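Side-chain contacts in formate-dependent phosphoribosylglycinamide formyltransferase (Mycobacterium tuberculosis H37Rv, PDB 6KHR), which belongs to the ATP-grasp family and forms a two-subunit assembly in which a parallel-sheet N-terminal domain packs against the ATP-grasp portion of the chain: residues Ser38-Ile43 against Ser324-Gln329; Pro90-Thr95 against Arg331-Leu336. One frame throughout, in Å; residues are numbered along the deposited sequence.

Interaction 1: residues Ser38-Ile43 against Ser324-Gln329; sequences SRELAI and SVFELQ
The helical segments 38-43 and 325-329 cross at -57° with their axes 8.4 Å apart, and the backbones come nearest at Leu-41 CA and Phe-326 CA, 4.9 Å from each other. The Phe-326 ring is the centrepiece. Glu-40 lays its CB over one face in a CH-pi contact, 3.8 Å from the ring centroid and 23° off the normal, while on the opposite face Val-325 CG1 sits over the centre. Gln-329 OE1 lies at the edge of the ring, in its plane, and Trp-315 adds an edge-to-face neighbour. Only the aliphatic root of Glu-40 is used here: the chain bends at chi2 (-80°) and carries the carboxylate off to Arg-39, whose NH1 forms a salt bridge with Glu-40 OE2 at 3.1 Å. The charge is thus kept apart from the aromatic surface. Beside this pair, Leu-41 CD1 reaches Gln-329 CG at 3.5 Å and also touches the Phe-326 carbonyl oxygen. Separately, the start of the second helix is fastened by a capping box: Ser-324 N donates to the anti lone pair of Glu-327 OE1 at 2.9 Å, and Glu-327 N donates back to Ser-324 OG at 3.3 Å. The other carboxylate oxygen, Glu-327 OE2, is salt-bridged to Arg-319 of the second subunit. With the Phe-326 ring packed against Glu-40, helix 36-47 of the N-terminal parallel alpha/beta domain lies against helix 325-334, which begins at the end of the ATP-grasp region.

Interaction 2: residues Pro90-Thr95 against Arg331-Leu336; sequences PDFLVT and RAILGL
One face of the Phe-92 ring receives the backbone of Ile-333, whose carbonyl carbon C stands 4.3 Å above the ring plane and offset toward the rim; the attached oxygen meets the ring obliquely. Leu-334 CD2 also lies obliquely to the ring, 3.6 Å from Phe-92 CE2, and the two side chains cross at about a right angle. The Ile-333 oxygen accepts a hydrogen bond from Arg-287 NH2. Phe-92 and Val-94 alternate with Leu-93 on strand 92-95 of the parallel sheet, so both face the end of helix 325-334. That helix closes in a Schellman motif: Leu-336 N bonds to Arg-331 O at 2.9 Å and Gly-335 N to Ala-332 O at 3.1 Å, with Gly-335 at a positive phi of 76°. Ile-333 divides its branches between the two strand residues. With CG1 anti to the carbonyl carbon (chi1 -75°) and the chain extended beyond it, CD1 meets Val-94 CG2 tip to tip at 3.5 Å, whereas Ile-333 CG2 lies 4.0 Å from Phe-92 CB. Leu-334 also packs on Leu-45 of helix 36-47.

In the fold
Both interactions draw on helix 325-334: interaction 1 uses its N-terminal half and interaction 2 its C-terminal end, their centres about 11 Å apart. Their segments alternate along the chain, 38-43 and 90-95 coming first and 324-329 and 331-336 much later; the one late helix thus packs on both a helix and a strand of the same N-terminal parallel-sheet domain. The two sites are continuous, for Leu-41 CD2 lies 3.9 Å from Ile-333 CD1. The largely apolar seam so formed ties parts of the fold that are distant in sequence. The same segments also reach the second subunit, through Ile-43, which packs on Ile-43 of that subunit, and Arg-331, which is salt-bridged to its Asp-381.

Interaction 1: residues Ser38-Ile43 against Ser324-Gln329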
loop_
_atom_site.group_PDB
_atom_site.type_symbol
_atom_site.label_atom_id
_atom_site.label_comp_id
_atom_site.label_asym_id
_atom_site.label_seq_id
_atom_site.Cartn_x
_atom_site.Cartn_y
_atom_site.Cartn_z
ATOM N N SER A 38 10.943 -5.368 -0.240
ATOM C CA SER A 38 10.583 -6.771 -0.087
ATOM C C SER A 38 9.387 -6.940 0.855
ATOM O O SER A 38 8.565 -7.844 0.658
ATOM C CB SER A 38 11.806 -7.536 0.417
ATOM O OG SER A 38 11.625 -8.933 0.345
ATOM N N ARG A 39 9.249 -6.070 1.863
ATOM C CA ARG A 39 8.124 -6.208 2.782
ATOM C C ARG A 39 6.813 -5.782 2.133
ATOM O O ARG A 39 5.793 -6.465 2.276
ATOM C CB ARG A 39 8.364 -5.408 4.064
ATOM C CG ARG A 39 7.151 -5.380 4.983
ATOM C CD ARG A 39 7.297 -4.456 6.193
ATOM N NE ARG A 39 6.040 -4.368 6.939
ATOM C CZ ARG A 39 5.161 -3.374 6.812
ATOM N NH1 ARG A 39 5.410 -2.363 5.980
ATOM N NH2 ARG A 39 4.040 -3.383 7.524
ATOM N N GLU A 40 6.825 -4.667 1.414
ATOM C CA GLU A 40 5.607 -4.192 0.773
ATOM C C GLU A 40 5.157 -5.155 -0.325
ATOM O O GLU A 40 3.979 -5.519 -0.400
ATOM C CB GLU A 40 5.835 -2.774 0.222
ATOM C CG GLU A 40 6.422 -1.801 1.232
ATOM C CD GLU A 40 5.376 -1.229 2.187
ATOM O OE1 GLU A 40 4.195 -1.146 1.787
ATOM O OE2 GLU A 40 5.732 -0.862 3.333
ATOM N N LEU A 41 6.093 -5.577 -1.185
ATOM C CA LEU A 41 5.796 -6.617 -2.155
ATOM C C LEU A 41 5.156 -7.826 -1.483
ATOM O O LEU A 41 4.245 -8.448 -2.046
ATOM C CB LEU A 41 7.081 -7.027 -2.899
ATOM C CG LEU A 41 6.930 -8.188 -3.889
ATOM C CD1 LEU A 41 5.818 -7.886 -4.872
ATOM C CD2 LEU A 41 8.230 -8.588 -4.644
ATOM N N ALA A 42 5.595 -8.155 -0.269
ATOM C CA ALA A 42 5.087 -9.345 0.395
ATOM C C ALA A 42 3.652 -9.135 0.859
ATOM O O ALA A 42 2.819 -10.052 0.783
ATOM C CB ALA A 42 5.999 -9.714 1.562
ATOM N N ILE A 43 3.350 -7.936 1.349
ATOM C CA ILE A 43 1.971 -7.595 1.665
ATOM C C ILE A 43 1.126 -7.698 0.408
ATOM O O ILE A 43 0.094 -8.376 0.388
ATOM C CB ILE A 43 1.902 -6.188 2.287
ATOM C CG1 ILE A 43 2.458 -6.195 3.708
ATOM C CG2 ILE A 43 0.488 -5.618 2.222
ATOM C CD1 ILE A 43 2.766 -4.788 4.233
ATOM N N SER A 324 0.616 0.604 -6.895
ATOM C CA SER A 324 1.988 0.977 -6.603
ATOM C C SER A 324 2.953 0.015 -7.291
ATOM O O SER A 324 2.577 -1.078 -7.734
ATOM C CB SER A 324 2.243 0.976 -5.096
ATOM O OG SER A 324 2.154 -0.337 -4.572
ATOM N N VAL A 325 4.219 0.437 -7.363
ATOM C CA VAL A 325 5.226 -0.389 -8.020
ATOM C C VAL A 325 5.253 -1.776 -7.401
ATOM O O VAL A 325 5.563 -2.757 -8.083
ATOM C CB VAL A 325 6.608 0.295 -7.960
ATOM C CG1 VAL A 325 7.070 0.458 -6.506
ATOM C CG2 VAL A 325 7.632 -0.468 -8.803
ATOM N N PHE A 326 4.889 -1.881 -6.114
ATOM C CA PHE A 326 4.815 -3.158 -5.412
ATOM C C PHE A 326 3.567 -3.954 -5.781
ATOM O O PHE A 326 3.628 -5.182 -5.911
ATOM C CB PHE A 326 4.842 -2.920 -3.910
ATOM C CG PHE A 326 5.957 -2.058 -3.470
ATOM C CD1 PHE A 326 7.262 -2.391 -3.790
ATOM C CD2 PHE A 326 5.713 -0.912 -2.736
ATOM C CE1 PHE A 326 8.305 -1.593 -3.386
ATOM C CE2 PHE A 326 6.758 -0.103 -2.320
ATOM C CZ PHE A 326 8.050 -0.441 -2.648
ATOM N N GLU A 327 2.420 -3.288 -5.922
ATOM C CA GLU A 327 1.250 -4.005 -6.412
ATOM C C GLU A 327 1.462 -4.435 -7.858
ATOM O O GLU A 327 1.080 -5.543 -8.245
ATOM C CB GLU A 327 -0.005 -3.138 -6.243
ATOM C CG GLU A 327 -0.247 -2.734 -4.765
ATOM C CD GLU A 327 -1.374 -1.705 -4.525
ATOM O OE1 GLU A 327 -1.439 -0.653 -5.216
ATOM O OE2 GLU A 327 -2.187 -1.942 -3.599
ATOM N N LEU A 328 2.134 -3.607 -8.662
ATOM C CA LEU A 328 2.422 -4.042 -10.027
ATOM C C LEU A 328 3.347 -5.262 -10.041
ATOM O O LEU A 328 3.112 -6.222 -10.792
ATOM C CB LEU A 328 3.016 -2.894 -10.839
ATOM C CG LEU A 328 2.159 -1.646 -11.074
ATOM C CD1 LEU A 328 3.035 -0.527 -11.642
ATOM C CD2 LEU A 328 0.964 -1.932 -12.004
ATOM N N GLN A 329 4.392 -5.264 -9.211
ATOM C CA GLN A 329 5.273 -6.420 -9.257
ATOM C C GLN A 329 4.657 -7.645 -8.594
ATOM O O GLN A 329 4.990 -8.770 -8.977
ATOM C CB GLN A 329 6.643 -6.098 -8.667
ATOM C CG GLN A 329 6.623 -5.485 -7.317
ATOM C CD GLN A 329 8.008 -5.088 -6.853
ATOM O OE1 GLN A 329 8.194 -4.679 -5.704
ATOM N NE2 GLN A 329 8.989 -5.210 -7.744
#

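Interaction 2: residues Pro90-Thr95 against Arg331-Leu336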
loop_
_atom_site.group_PDB
_atom_site.type_symbol
_atom_site.label_atom_id
_atom_site.label_comp_id
_atom_site.label_asym_id
_atom_site.label_seq_id
_atom_site.Cartn_x
_atom_site.Cartn_y
_atom_site.Cartn_z
ATOM N N PRO A 90 9.468 -23.562 -4.409
ATOM C CA PRO A 90 8.408 -22.569 -4.589
ATOM C C PRO A 90 7.925 -22.492 -6.028
ATOM O O PRO A 90 8.659 -22.777 -6.977
ATOM C CB PRO A 90 9.100 -21.261 -4.188
ATOM C CG PRO A 90 10.498 -21.467 -4.605
ATOM C CD PRO A 90 10.795 -22.915 -4.300
ATOM N N ASP A 91 6.671 -22.058 -6.179
ATOM C CA ASP A 91 6.123 -21.839 -7.515
ATOM C C ASP A 91 6.861 -20.721 -8.249
ATOM O O ASP A 91 7.158 -20.852 -9.448
ATOM C CB ASP A 91 4.638 -21.514 -7.425
ATOM C CG ASP A 91 3.878 -22.502 -6.583
ATOM O OD1 ASP A 91 3.848 -23.693 -6.938
ATOM O OD2 ASP A 91 3.320 -22.087 -5.550
ATOM N N PHE A 92 7.160 -19.614 -7.549
ATOM C CA PHE A 92 7.849 -18.474 -8.143
ATOM C C PHE A 92 9.078 -18.112 -7.329
ATOM O O PHE A 92 9.044 -18.139 -6.096
ATOM C CB PHE A 92 6.950 -17.256 -8.230
ATOM C CG PHE A 92 5.723 -17.485 -9.030
ATOM C CD1 PHE A 92 5.751 -17.353 -10.404
ATOM C CD2 PHE A 92 4.542 -17.860 -8.412
ATOM C CE1 PHE A 92 4.616 -17.571 -11.145
ATOM C CE2 PHE A 92 3.412 -18.087 -9.151
ATOM C CZ PHE A 92 3.446 -17.937 -10.517
ATOM N N LEU A 93 10.151 -17.746 -8.032
ATOM C CA LEU A 93 11.412 -17.337 -7.420
ATOM C C LEU A 93 11.725 -15.898 -7.827
ATOM O O LEU A 93 12.107 -15.642 -8.978
ATOM C CB LEU A 93 12.530 -18.289 -7.828
ATOM C CG LEU A 93 13.904 -18.066 -7.206
ATOM C CD1 LEU A 93 13.802 -17.980 -5.690
ATOM C CD2 LEU A 93 14.861 -19.192 -7.628
ATOM N N VAL A 94 11.585 -14.968 -6.877
ATOM C CA VAL A 94 11.745 -13.530 -7.110
ATOM C C VAL A 94 13.029 -13.028 -6.452
ATOM O O VAL A 94 13.211 -13.159 -5.234
ATOM C CB VAL A 94 10.540 -12.732 -6.586
ATOM C CG1 VAL A 94 10.530 -11.361 -7.205
ATOM C CG2 VAL A 94 9.267 -13.440 -6.901
ATOM N N THR A 95 13.880 -12.397 -7.251
ATOM C CA THR A 95 15.170 -11.889 -6.812
ATOM C C THR A 95 15.008 -10.402 -6.537
ATOM O O THR A 95 14.881 -9.601 -7.467
ATOM C CB THR A 95 16.239 -12.135 -7.877
ATOM O OG1 THR A 95 16.013 -13.400 -8.515
ATOM C CG2 THR A 95 17.613 -12.140 -7.251
ATOM N N ARG A 331 1.475 -8.351 -9.134
ATOM C CA ARG A 331 0.671 -8.865 -10.249
ATOM C C ARG A 331 1.538 -9.451 -11.362
ATOM O O ARG A 331 1.177 -10.485 -11.947
ATOM C CB ARG A 331 -0.250 -7.779 -10.793
ATOM C CG ARG A 331 -1.265 -7.313 -9.783
ATOM C CD ARG A 331 -2.342 -6.439 -10.426
ATOM N NE ARG A 331 -3.290 -5.918 -9.445
ATOM C CZ ARG A 331 -4.496 -5.440 -9.741
ATOM N NH1 ARG A 331 -4.917 -5.413 -11.002
ATOM N NH2 ARG A 331 -5.284 -4.991 -8.775
ATOM N N ALA A 332 2.702 -8.835 -11.640
ATOM C CA ALA A 332 3.594 -9.329 -12.698
ATOM C C ALA A 332 4.172 -10.699 -12.357
ATOM O O ALA A 332 4.227 -11.586 -13.214
ATOM C CB ALA A 332 4.728 -8.332 -12.946
ATOM N N ILE A 333 4.633 -10.878 -11.116
ATOM C CA ILE A 333 5.146 -12.170 -10.664
ATOM C C ILE A 333 4.126 -13.263 -10.930
ATOM O O ILE A 333 4.465 -14.354 -11.402
ATOM C CB ILE A 333 5.500 -12.109 -9.167
ATOM C CG1 ILE A 333 6.787 -11.335 -8.940
ATOM C CG2 ILE A 333 5.588 -13.506 -8.563
ATOM C CD1 ILE A 333 6.932 -10.938 -7.528
ATOM N N LEU A 334 2.868 -12.992 -10.608
ATOM C CA LEU A 334 1.812 -13.981 -10.688
ATOM C C LEU A 334 1.136 -14.012 -12.053
ATOM O O LEU A 334 0.225 -14.824 -12.254
ATOM C CB LEU A 334 0.766 -13.717 -9.588
ATOM C CG LEU A 334 1.169 -13.820 -8.105
ATOM C CD1 LEU A 334 -0.008 -13.449 -7.231
ATOM C CD2 LEU A 334 1.692 -15.209 -7.721
ATOM N N GLY A 335 1.530 -13.138 -12.980
ATOM C CA GLY A 335 0.999 -13.204 -14.337
ATOM C C GLY A 335 -0.411 -12.684 -14.475
ATOM O O GLY A 335 -1.201 -13.229 -15.254
ATOM N N LEU A 336 -0.748 -11.640 -13.741
ATOM C CA LEU A 336 -2.074 -11.054 -13.772
ATOM C C LEU A 336 -2.051 -9.711 -14.507
ATOM O O LEU A 336 -0.998 -9.096 -14.698
ATOM C CB LEU A 336 -2.602 -10.885 -12.340
ATOM C CG LEU A 336 -2.564 -12.173 -11.509
ATOM C CD1 LEU A 336 -2.781 -11.890 -10.019
ATOM C CD2 LEU A 336 -3.596 -13.177 -12.023
#